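Local coordinates for protein prophenoloxidase b (Marsupenaeus japonicus, PDB 3WKY) that is a type 3 copper protein of the hemolymph, a phenoloxidase precursor that probably, once activated, oxidises monophenols and o-diphenols at a dicopper-oxygen centre, at residues A[224-229]-A[391-396]; A[355-360]-A[398-403]. All blocks are in the same frame, centred on the assembly; numbering follows the deposited sequence.

Both contacts are packed against the dicopper-oxygen cluster from within the copper-containing domain, with centres about 10 Å apart, and they share helix 391-409. Contact 1 (224-229 with 391-396) supplies a histidine to the first copper, His226 NE2 to CU1 at 2.2 Å, whereas contact 2 (355-360 with 398-403) supplies one to the second, His357 NE2 to CU2 at 2.1 Å. Two probable hydrogen bonds tie the contacts together: His227 ND1 to Asp401 OD1 at 3.1 Å, and Trp396 NE1 to His357 O at 3.2 Å. The Trp396 ring also packs on helix 356-365, where CZ2 lies 3.4 Å from Gly360 CA.

Contact 1: A[224-229]-A[391-396]. With CUO (Cu2-o2 cluster), chain J.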
ATOM      1  N   TYR A 224      28.598 -18.536  19.452  1.00 15.49           N
ATOM      2  CA  TYR A 224      29.370 -17.750  20.401  1.00 15.77           C
ATOM      3  C   TYR A 224      30.239 -16.704  19.727  1.00 15.53           C
ATOM      4  O   TYR A 224      30.288 -15.562  20.172  1.00 15.65           O
ATOM      5  CB  TYR A 224      30.239 -18.670  21.261  1.00 16.00           C
ATOM      6  CG  TYR A 224      30.888 -17.960  22.428  1.00 15.05           C
ATOM      7  CD1 TYR A 224      30.113 -17.317  23.390  1.00 17.07           C
ATOM      8  CD2 TYR A 224      32.272 -17.952  22.579  1.00 17.92           C
ATOM      9  CE1 TYR A 224      30.707 -16.678  24.493  1.00 18.21           C
ATOM     10  CE2 TYR A 224      32.875 -17.309  23.677  1.00 16.60           C
ATOM     11  CZ  TYR A 224      32.087 -16.682  24.621  1.00 19.67           C
ATOM     12  OH  TYR A 224      32.681 -16.050  25.701  1.00 19.52           O
ATOM     13  N   MET A 225      30.933 -17.080  18.656  1.00 14.84           N
ATOM     14  CA  MET A 225      31.788 -16.113  18.000  1.00 16.47           C
ATOM     15  C   MET A 225      30.917 -14.994  17.428  1.00 13.63           C
ATOM     16  O   MET A 225      31.232 -13.812  17.575  1.00 15.25           O
ATOM     17  CB  MET A 225      32.646 -16.765  16.905  1.00 13.62           C
ATOM     18  CG  MET A 225      33.573 -15.764  16.184  1.00 16.55           C
ATOM     19  SD  MET A 225      32.725 -14.735  14.928  1.00 18.50           S
ATOM     20  CE  MET A 225      33.111 -15.635  13.438  1.00 18.32           C
ATOM     21  N   HIS A 226      29.830 -15.362  16.754  1.00 15.99           N
ATOM     22  CA  HIS A 226      28.987 -14.338  16.146  1.00 16.29           C
ATOM     23  C   HIS A 226      28.266 -13.465  17.153  1.00 16.81           C
ATOM     24  O   HIS A 226      28.037 -12.279  16.899  1.00 15.41           O
ATOM     25  CB  HIS A 226      28.037 -14.946  15.109  1.00 13.74           C
ATOM     26  CG  HIS A 226      28.759 -15.484  13.928  1.00 15.16           C
ATOM     27  ND1 HIS A 226      29.274 -16.761  13.887  1.00 15.78           N
ATOM     28  CD2 HIS A 226      29.108 -14.892  12.761  1.00 19.42           C
ATOM     29  CE1 HIS A 226      29.890 -16.945  12.732  1.00 19.53           C
ATOM     30  NE2 HIS A 226      29.812 -15.823  12.043  1.00 19.39           N
ATOM     31  N   HIS A 227      27.925 -14.043  18.301  1.00 15.55           N
ATOM     32  CA  HIS A 227      27.341 -13.267  19.384  1.00 14.19           C
ATOM     33  C   HIS A 227      28.310 -12.181  19.816  1.00 17.26           C
ATOM     34  O   HIS A 227      27.936 -11.032  20.021  1.00 13.68           O
ATOM     35  CB  HIS A 227      27.029 -14.139  20.598  1.00 15.39           C
ATOM     36  CG  HIS A 227      26.703 -13.331  21.811  1.00 17.37           C
ATOM     37  ND1 HIS A 227      25.524 -12.623  21.925  1.00 19.80           N
ATOM     38  CD2 HIS A 227      27.428 -13.047  22.918  1.00 20.37           C
ATOM     39  CE1 HIS A 227      25.526 -11.961  23.071  1.00 22.86           C
ATOM     40  NE2 HIS A 227      26.666 -12.200  23.692  1.00 20.32           N
ATOM     41  N   ASN A 228      29.572 -12.558  19.966  1.00 15.97           N
ATOM     42  CA  ASN A 228      30.596 -11.615  20.375  1.00 17.18           C
ATOM     43  C   ASN A 228      30.877 -10.571  19.302  1.00 16.20           C
ATOM     44  O   ASN A 228      31.097  -9.396  19.603  1.00 16.29           O
ATOM     45  CB  ASN A 228      31.866 -12.383  20.762  1.00 16.03           C
ATOM     46  CG  ASN A 228      31.826 -12.850  22.187  1.00 14.96           C
ATOM     47  OD1 ASN A 228      32.244 -12.120  23.080  1.00 16.14           O
ATOM     48  ND2 ASN A 228      31.295 -14.062  22.421  1.00 14.41           N
ATOM     49  N   LEU A 229      30.842 -11.001  18.042  1.00 15.49           N
ATOM     50  CA  LEU A 229      31.005 -10.098  16.912  1.00 15.96           C
ATOM     51  C   LEU A 229      29.886  -9.035  16.867  1.00 17.28           C
ATOM     52  O   LEU A 229      30.157  -7.840  16.711  1.00 14.16           O
ATOM     53  CB  LEU A 229      31.048 -10.930  15.619  1.00 14.32           C
ATOM     54  CG  LEU A 229      31.153 -10.255  14.254  1.00 13.39           C
ATOM     55  CD1 LEU A 229      32.293  -9.241  14.221  1.00 14.41           C
ATOM     56  CD2 LEU A 229      31.374 -11.348  13.223  1.00 15.42           C
ATOM     57  N   PRO A 391      26.797  -3.416   6.068  1.00 14.09           N
ATOM     58  CA  PRO A 391      25.977  -3.225   7.277  1.00 15.17           C
ATOM     59  C   PRO A 391      24.904  -4.303   7.455  1.00 13.66           C
ATOM     60  O   PRO A 391      24.537  -4.624   8.591  1.00 13.57           O
ATOM     61  CB  PRO A 391      25.341  -1.836   7.072  1.00 15.10           C
ATOM     62  CG  PRO A 391      25.478  -1.564   5.551  1.00 16.97           C
ATOM     63  CD  PRO A 391      26.798  -2.219   5.203  1.00 15.74           C
ATOM     64  N   VAL A 392      24.409  -4.866   6.355  1.00 11.42           N
ATOM     65  CA  VAL A 392      23.375  -5.883   6.488  1.00 13.41           C
ATOM     66  C   VAL A 392      23.906  -7.175   7.109  1.00 15.18           C
ATOM     67  O   VAL A 392      23.128  -7.980   7.619  1.00 13.15           O
ATOM     68  CB  VAL A 392      22.643  -6.171   5.154  1.00 12.35           C
ATOM     69  CG1 VAL A 392      23.400  -7.222   4.314  1.00 13.15           C
ATOM     70  CG2 VAL A 392      21.229  -6.649   5.434  1.00 12.13           C
ATOM     71  N   PHE A 393      25.223  -7.376   7.076  1.00 13.37           N
ATOM     72  CA  PHE A 393      25.808  -8.514   7.796  1.00 14.84           C
ATOM     73  C   PHE A 393      25.334  -8.524   9.244  1.00 12.61           C
ATOM     74  O   PHE A 393      24.968  -9.578   9.812  1.00 11.85           O
ATOM     75  CB  PHE A 393      27.338  -8.444   7.780  1.00 11.98           C
ATOM     76  CG  PHE A 393      27.991  -9.563   8.550  1.00 11.60           C
ATOM     77  CD1 PHE A 393      28.269 -10.773   7.929  1.00 15.97           C
ATOM     78  CD2 PHE A 393      28.287  -9.414   9.906  1.00 16.04           C
ATOM     79  CE1 PHE A 393      28.855 -11.822   8.649  1.00 15.21           C
ATOM     80  CE2 PHE A 393      28.872 -10.451  10.641  1.00 15.73           C
ATOM     81  CZ  PHE A 393      29.154 -11.663  10.009  1.00 12.99           C
ATOM     82  N   PHE A 394      25.362  -7.352   9.857  1.00 12.85           N
ATOM     83  CA  PHE A 394      25.057  -7.276  11.278  1.00 15.07           C
ATOM     84  C   PHE A 394      23.557  -7.299  11.544  1.00 14.43           C
ATOM     85  O   PHE A 394      23.119  -7.740  12.600  1.00 13.18           O
ATOM     86  CB  PHE A 394      25.772  -6.086  11.914  1.00 14.37           C
ATOM     87  CG  PHE A 394      27.262  -6.262  11.953  1.00 13.45           C
ATOM     88  CD1 PHE A 394      27.872  -6.885  13.042  1.00 14.49           C
ATOM     89  CD2 PHE A 394      28.051  -5.855  10.879  1.00 14.47           C
ATOM     90  CE1 PHE A 394      29.256  -7.087  13.065  1.00 14.52           C
ATOM     91  CE2 PHE A 394      29.427  -6.049  10.890  1.00 16.56           C
ATOM     92  CZ  PHE A 394      30.032  -6.656  11.996  1.00 13.50           C
ATOM     93  N   ARG A 395      22.759  -6.867  10.575  1.00 13.95           N
ATOM     94  CA  ARG A 395      21.324  -7.034  10.719  1.00 14.15           C
ATOM     95  C   ARG A 395      20.966  -8.519  10.608  1.00 13.13           C
ATOM     96  O   ARG A 395      20.105  -9.014  11.339  1.00 13.69           O
ATOM     97  CB  ARG A 395      20.572  -6.206   9.654  1.00 11.50           C
ATOM     98  CG  ARG A 395      20.815  -4.685   9.765  1.00 16.62           C
ATOM     99  CD  ARG A 395      19.652  -3.889   9.118  1.00 11.62           C
ATOM    100  NE  ARG A 395      18.388  -4.239   9.773  1.00 13.45           N
ATOM    101  CZ  ARG A 395      17.185  -4.126   9.219  1.00 18.90           C
ATOM    102  NH1 ARG A 395      17.056  -3.677   7.971  1.00 17.78           N
ATOM    103  NH2 ARG A 395      16.106  -4.483   9.912  1.00 14.37           N
ATOM    104  N   TRP A 396      21.621  -9.226   9.688  1.00 12.96           N
ATOM    105  CA  TRP A 396      21.385 -10.656   9.534  1.00 13.12           C
ATOM    106  C   TRP A 396      21.853 -11.397  10.789  1.00 14.72           C
ATOM    107  O   TRP A 396      21.157 -12.274  11.313  1.00 13.23           O
ATOM    108  CB  TRP A 396      22.100 -11.183   8.283  1.00 10.70           C
ATOM    109  CG  TRP A 396      21.781 -12.617   7.981  1.00 11.99           C
ATOM    110  CD1 TRP A 396      22.669 -13.666   7.941  1.00 15.82           C
ATOM    111  CD2 TRP A 396      20.483 -13.178   7.696  1.00 12.39           C
ATOM    112  NE1 TRP A 396      22.005 -14.835   7.635  1.00 17.62           N
ATOM    113  CE2 TRP A 396      20.668 -14.567   7.481  1.00 14.16           C
ATOM    114  CE3 TRP A 396      19.192 -12.639   7.582  1.00 16.57           C
ATOM    115  CZ2 TRP A 396      19.600 -15.435   7.194  1.00 14.21           C
ATOM    116  CZ3 TRP A 396      18.124 -13.505   7.272  1.00 16.51           C
ATOM    117  CH2 TRP A 396      18.342 -14.885   7.074  1.00 15.68           C
TER
HETATM  118 CU1  CUO J 708      30.243 -15.729   9.906  1.00 26.47          CU
HETATM  119 CU2  CUO J 708      26.936 -15.310   8.542  1.00 20.77          CU
HETATM  120  O1  CUO J 708      28.581 -16.330   8.974  1.00 34.54           O
HETATM  121  O2  CUO J 708      29.054 -14.970   8.149  1.00 28.87           O
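At the type 3 copper site, Leu229 and His226 on helix 218-239 meet Phe393 and Phe394 on helix 391-409. The short helical segments stay 11.2 Å apart at closest approach and cross at -121°, so the gap is bridged mainly by side chains, although Leu229 O also meets the edge of Phe394 at CE1. Leu229 divides its branches between the two phenyl rings: CD2 lies at the edge of Phe393, 3.7 Å from CE2 and near the ring plane, while CG and CD1 each come within 3.9 Å of Phe394 CE1. CG of Leu229 stands anti to the backbone N (chi1 177°), which brings both methyls up to the rings of helix 391-409. An alanine here would take away both branches and is likely to open a gap beside the two rings, leaving Phe393 less firmly held next to the cluster. The rings also brace each other, for Phe393 CD2 sits 3.6 Å above the plane of Phe394, over its centre.

In this hemocyanin-like four-helix arrangement, each copper takes three histidines; CU1 is bound by NE2 of His226 together with His199 and His203 from helix 193-205. On the side of the imidazole away from the metal, ND1 of His226 is hydrogen-bonded to Phe222 O, one turn earlier on the same helix, a second-shell bond that fixes the rotation of the imidazole. Met225 CE covers one face of that imidazole, 3.5 Å above its plane and offset toward the rim. Phe393 contributes no ligand atom, yet its CE1 edge reaches to 3.2 Å from O2 of the cluster, near the ring plane. The CZ corner of the same ring lies at the edge of the His226 imidazole, 4.2 Å from CD2.

Contact 2: A[355-360]-A[398-403]; sequences NIHNLG and KFIDNV. With CUO (Cu2-o2 cluster), chain J.
Ile400 and His357 bury the most surface here, and they meet chiefly through Ile400 CD1 and His357 CB. The CD1 methyl of Ile400 rests 3.8 Å from His357 CB, while its CG1 lies at the edge of the imidazole, near the ring plane and 4.2 Å from CD2. This places the isoleucine alongside the root of the histidine. Its CG1 branch stands anti to the carbonyl carbon (chi1 -67°), and the further bend at chi2, -61°, folds CD1 back against His357 CB. Phe222 and Leu342 also touch Ile400, from helices 218-239 and 334-343.

His357 is held at both ring nitrogens. NE2 binds CU2 of the cluster, while ND1 is hydrogen-bonded to Glu343 O at the end of helix 334-343, so the ring plane is fixed from the metal side and from behind. CG anti to the backbone N, with chi1 at 152°, sends the imidazole off its helix to the cluster, where O1 lies near the ring plane, 2.9 Å from NE2. This is the second half of the type 3 copper site, in which, as in hemocyanins, a pair of helices supplies three histidines to each copper: His357 and His361, one helical turn apart on helix 356-365, are joined at CU2 by His397, which immediately precedes the 398-403 segment on helix 391-409.

Further from the metal, Ile356 and Phe399 extend the apolar seam. The CG2 methyl of Ile356 comes to the edge of the phenyl ring near its plane, 4.1 Å from CE2, and the two side chains cross at about a right angle. Helix 294-310 packs against this pair, Trp300 touching Ile356, and Arg301 and Tyr305 touching Phe399.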
ATOM      1  N   ASN A 355      18.485 -24.638   5.973  1.00 15.84           N
ATOM      2  CA  ASN A 355      19.824 -24.081   5.854  1.00 14.70           C
ATOM      3  C   ASN A 355      19.685 -22.560   5.912  1.00 17.10           C
ATOM      4  O   ASN A 355      20.131 -21.847   5.003  1.00 15.33           O
ATOM      5  CB  ASN A 355      20.438 -24.527   4.513  1.00 13.99           C
ATOM      6  CG  ASN A 355      21.924 -24.170   4.385  1.00 17.91           C
ATOM      7  OD1 ASN A 355      22.613 -23.987   5.384  1.00 18.22           O
ATOM      8  ND2 ASN A 355      22.416 -24.071   3.139  1.00 16.24           N
ATOM      9  N   ILE A 356      19.059 -22.071   6.983  1.00 15.58           N
ATOM     10  CA  ILE A 356      18.616 -20.677   7.047  1.00 15.55           C
ATOM     11  C   ILE A 356      19.743 -19.668   6.953  1.00 14.80           C
ATOM     12  O   ILE A 356      19.717 -18.767   6.121  1.00 14.45           O
ATOM     13  CB  ILE A 356      17.822 -20.392   8.338  1.00 13.72           C
ATOM     14  CG1 ILE A 356      16.491 -21.152   8.324  1.00 14.18           C
ATOM     15  CG2 ILE A 356      17.579 -18.878   8.496  1.00 17.06           C
ATOM     16  CD1 ILE A 356      15.876 -21.294   9.744  1.00 16.10           C
ATOM     17  N   HIS A 357      20.734 -19.789   7.824  1.00 13.74           N
ATOM     18  CA  HIS A 357      21.742 -18.747   7.886  1.00 14.45           C
ATOM     19  C   HIS A 357      22.598 -18.657   6.615  1.00 16.82           C
ATOM     20  O   HIS A 357      22.852 -17.550   6.107  1.00 12.92           O
ATOM     21  CB  HIS A 357      22.629 -18.900   9.126  1.00 14.33           C
ATOM     22  CG  HIS A 357      23.993 -18.338   8.931  1.00 13.33           C
ATOM     23  ND1 HIS A 357      25.035 -19.091   8.430  1.00 14.19           N
ATOM     24  CD2 HIS A 357      24.485 -17.086   9.121  1.00 13.10           C
ATOM     25  CE1 HIS A 357      26.111 -18.331   8.325  1.00 13.10           C
ATOM     26  NE2 HIS A 357      25.807 -17.122   8.749  1.00 13.83           N
ATOM     27  N   ASN A 358      23.041 -19.803   6.091  1.00 14.39           N
ATOM     28  CA  ASN A 358      23.875 -19.786   4.884  1.00 13.28           C
ATOM     29  C   ASN A 358      23.111 -19.224   3.689  1.00 15.14           C
ATOM     30  O   ASN A 358      23.631 -18.385   2.935  1.00 13.83           O
ATOM     31  CB  ASN A 358      24.408 -21.189   4.537  1.00 13.81           C
ATOM     32  CG  ASN A 358      25.475 -21.665   5.516  1.00 15.02           C
ATOM     33  OD1 ASN A 358      26.136 -20.852   6.161  1.00 16.33           O
ATOM     34  ND2 ASN A 358      25.643 -22.980   5.630  1.00 16.56           N
ATOM     35  N   LEU A 359      21.887 -19.701   3.498  1.00 13.55           N
ATOM     36  CA  LEU A 359      21.122 -19.255   2.335  1.00 15.41           C
ATOM     37  C   LEU A 359      20.783 -17.778   2.454  1.00 16.70           C
ATOM     38  O   LEU A 359      20.750 -17.061   1.453  1.00 16.54           O
ATOM     39  CB  LEU A 359      19.875 -20.104   2.111  1.00 13.39           C
ATOM     40  CG  LEU A 359      20.186 -21.359   1.286  1.00 14.68           C
ATOM     41  CD1 LEU A 359      19.062 -22.381   1.395  1.00 15.52           C
ATOM     42  CD2 LEU A 359      20.427 -20.986  -0.183  1.00 18.06           C
ATOM     43  N   GLY A 360      20.574 -17.315   3.680  1.00 15.09           N
ATOM     44  CA  GLY A 360      20.291 -15.907   3.914  1.00 16.43           C
ATOM     45  C   GLY A 360      21.408 -15.027   3.393  1.00 16.06           C
ATOM     46  O   GLY A 360      21.155 -13.965   2.843  1.00 12.15           O
ATOM     47  N   LYS A 398      22.234 -10.131  13.825  1.00 13.02           N
ATOM     48  CA  LYS A 398      21.377  -9.816  14.960  1.00 15.85           C
ATOM     49  C   LYS A 398      20.140 -10.727  14.929  1.00 12.70           C
ATOM     50  O   LYS A 398      19.708 -11.209  15.969  1.00 14.91           O
ATOM     51  CB  LYS A 398      20.988  -8.331  14.988  1.00 15.45           C
ATOM     52  CG  LYS A 398      20.122  -7.955  16.199  1.00 10.79           C
ATOM     53  CD  LYS A 398      20.934  -8.007  17.521  1.00 11.89           C
ATOM     54  CE  LYS A 398      20.025  -7.697  18.701  1.00 16.60           C
ATOM     55  NZ  LYS A 398      20.810  -7.457  19.963  1.00 19.03           N
ATOM     56  N   PHE A 399      19.576 -10.979  13.746  1.00 12.60           N
ATOM     57  CA  PHE A 399      18.487 -11.960  13.646  1.00 12.13           C
ATOM     58  C   PHE A 399      18.950 -13.330  14.143  1.00 15.43           C
ATOM     59  O   PHE A 399      18.272 -13.986  14.946  1.00 14.50           O
ATOM     60  CB  PHE A 399      17.972 -12.077  12.203  1.00 12.95           C
ATOM     61  CG  PHE A 399      17.304 -13.402  11.907  1.00 13.84           C
ATOM     62  CD1 PHE A 399      16.122 -13.756  12.539  1.00 14.94           C
ATOM     63  CD2 PHE A 399      17.863 -14.288  10.993  1.00 15.25           C
ATOM     64  CE1 PHE A 399      15.509 -14.989  12.284  1.00 15.53           C
ATOM     65  CE2 PHE A 399      17.265 -15.503  10.724  1.00 15.68           C
ATOM     66  CZ  PHE A 399      16.089 -15.863  11.369  1.00 17.01           C
ATOM     67  N   ILE A 400      20.106 -13.761  13.653  1.00 13.67           N
ATOM     68  CA  ILE A 400      20.655 -15.053  14.052  1.00 12.49           C
ATOM     69  C   ILE A 400      20.890 -15.092  15.565  1.00 13.96           C
ATOM     70  O   ILE A 400      20.520 -16.070  16.239  1.00 14.17           O
ATOM     71  CB  ILE A 400      21.951 -15.369  13.264  1.00 13.25           C
ATOM     72  CG1 ILE A 400      21.616 -15.574  11.774  1.00 13.97           C
ATOM     73  CG2 ILE A 400      22.633 -16.616  13.820  1.00 13.22           C
ATOM     74  CD1 ILE A 400      20.649 -16.746  11.512  1.00 15.14           C
ATOM     75  N   ASP A 401      21.451 -14.023  16.119  1.00 13.35           N
ATOM     76  CA  ASP A 401      21.696 -14.012  17.564  1.00 16.45           C
ATOM     77  C   ASP A 401      20.370 -14.026  18.332  1.00 16.08           C
ATOM     78  O   ASP A 401      20.277 -14.590  19.431  1.00 14.60           O
ATOM     79  CB  ASP A 401      22.530 -12.803  17.971  1.00 11.87           C
ATOM     80  CG  ASP A 401      23.093 -12.936  19.376  1.00 19.46           C
ATOM     81  OD1 ASP A 401      23.928 -13.841  19.595  1.00 20.40           O
ATOM     82  OD2 ASP A 401      22.702 -12.154  20.263  1.00 20.07           O
ATOM     83  N   ASN A 402      19.350 -13.387  17.763  1.00 14.36           N
ATOM     84  CA  ASN A 402      18.012 -13.417  18.355  1.00 12.92           C
ATOM     85  C   ASN A 402      17.451 -14.829  18.443  1.00 15.98           C
ATOM     86  O   ASN A 402      16.760 -15.159  19.408  1.00 15.51           O
ATOM     87  CB  ASN A 402      17.025 -12.532  17.552  1.00 14.44           C
ATOM     88  CG  ASN A 402      17.177 -11.055  17.855  1.00 17.20           C
ATOM     89  OD1 ASN A 402      17.866 -10.661  18.809  1.00 17.13           O
ATOM     90  ND2 ASN A 402      16.502 -10.218  17.051  1.00 15.21           N
ATOM     91  N   VAL A 403      17.704 -15.654  17.426  1.00 13.15           N
ATOM     92  CA  VAL A 403      17.253 -17.040  17.465  1.00 13.03           C
ATOM     93  C   VAL A 403      17.964 -17.755  18.614  1.00 14.17           C
ATOM     94  O   VAL A 403      17.341 -18.473  19.408  1.00 14.41           O
ATOM     95  CB  VAL A 403      17.565 -17.788  16.163  1.00 13.13           C
ATOM     96  CG1 VAL A 403      17.038 -19.233  16.226  1.00 12.44           C
ATOM     97  CG2 VAL A 403      16.942 -17.053  14.947  1.00 13.95           C
TER
HETATM   98 CU1  CUO J 708      30.243 -15.729   9.906  1.00 26.47          CU
HETATM   99 CU2  CUO J 708      26.936 -15.310   8.542  1.00 20.77          CU
HETATM  100  O1  CUO J 708      28.581 -16.330   8.974  1.00 34.54           O
HETATM  101  O2  CUO J 708      29.054 -14.970   8.149  1.00 28.87           O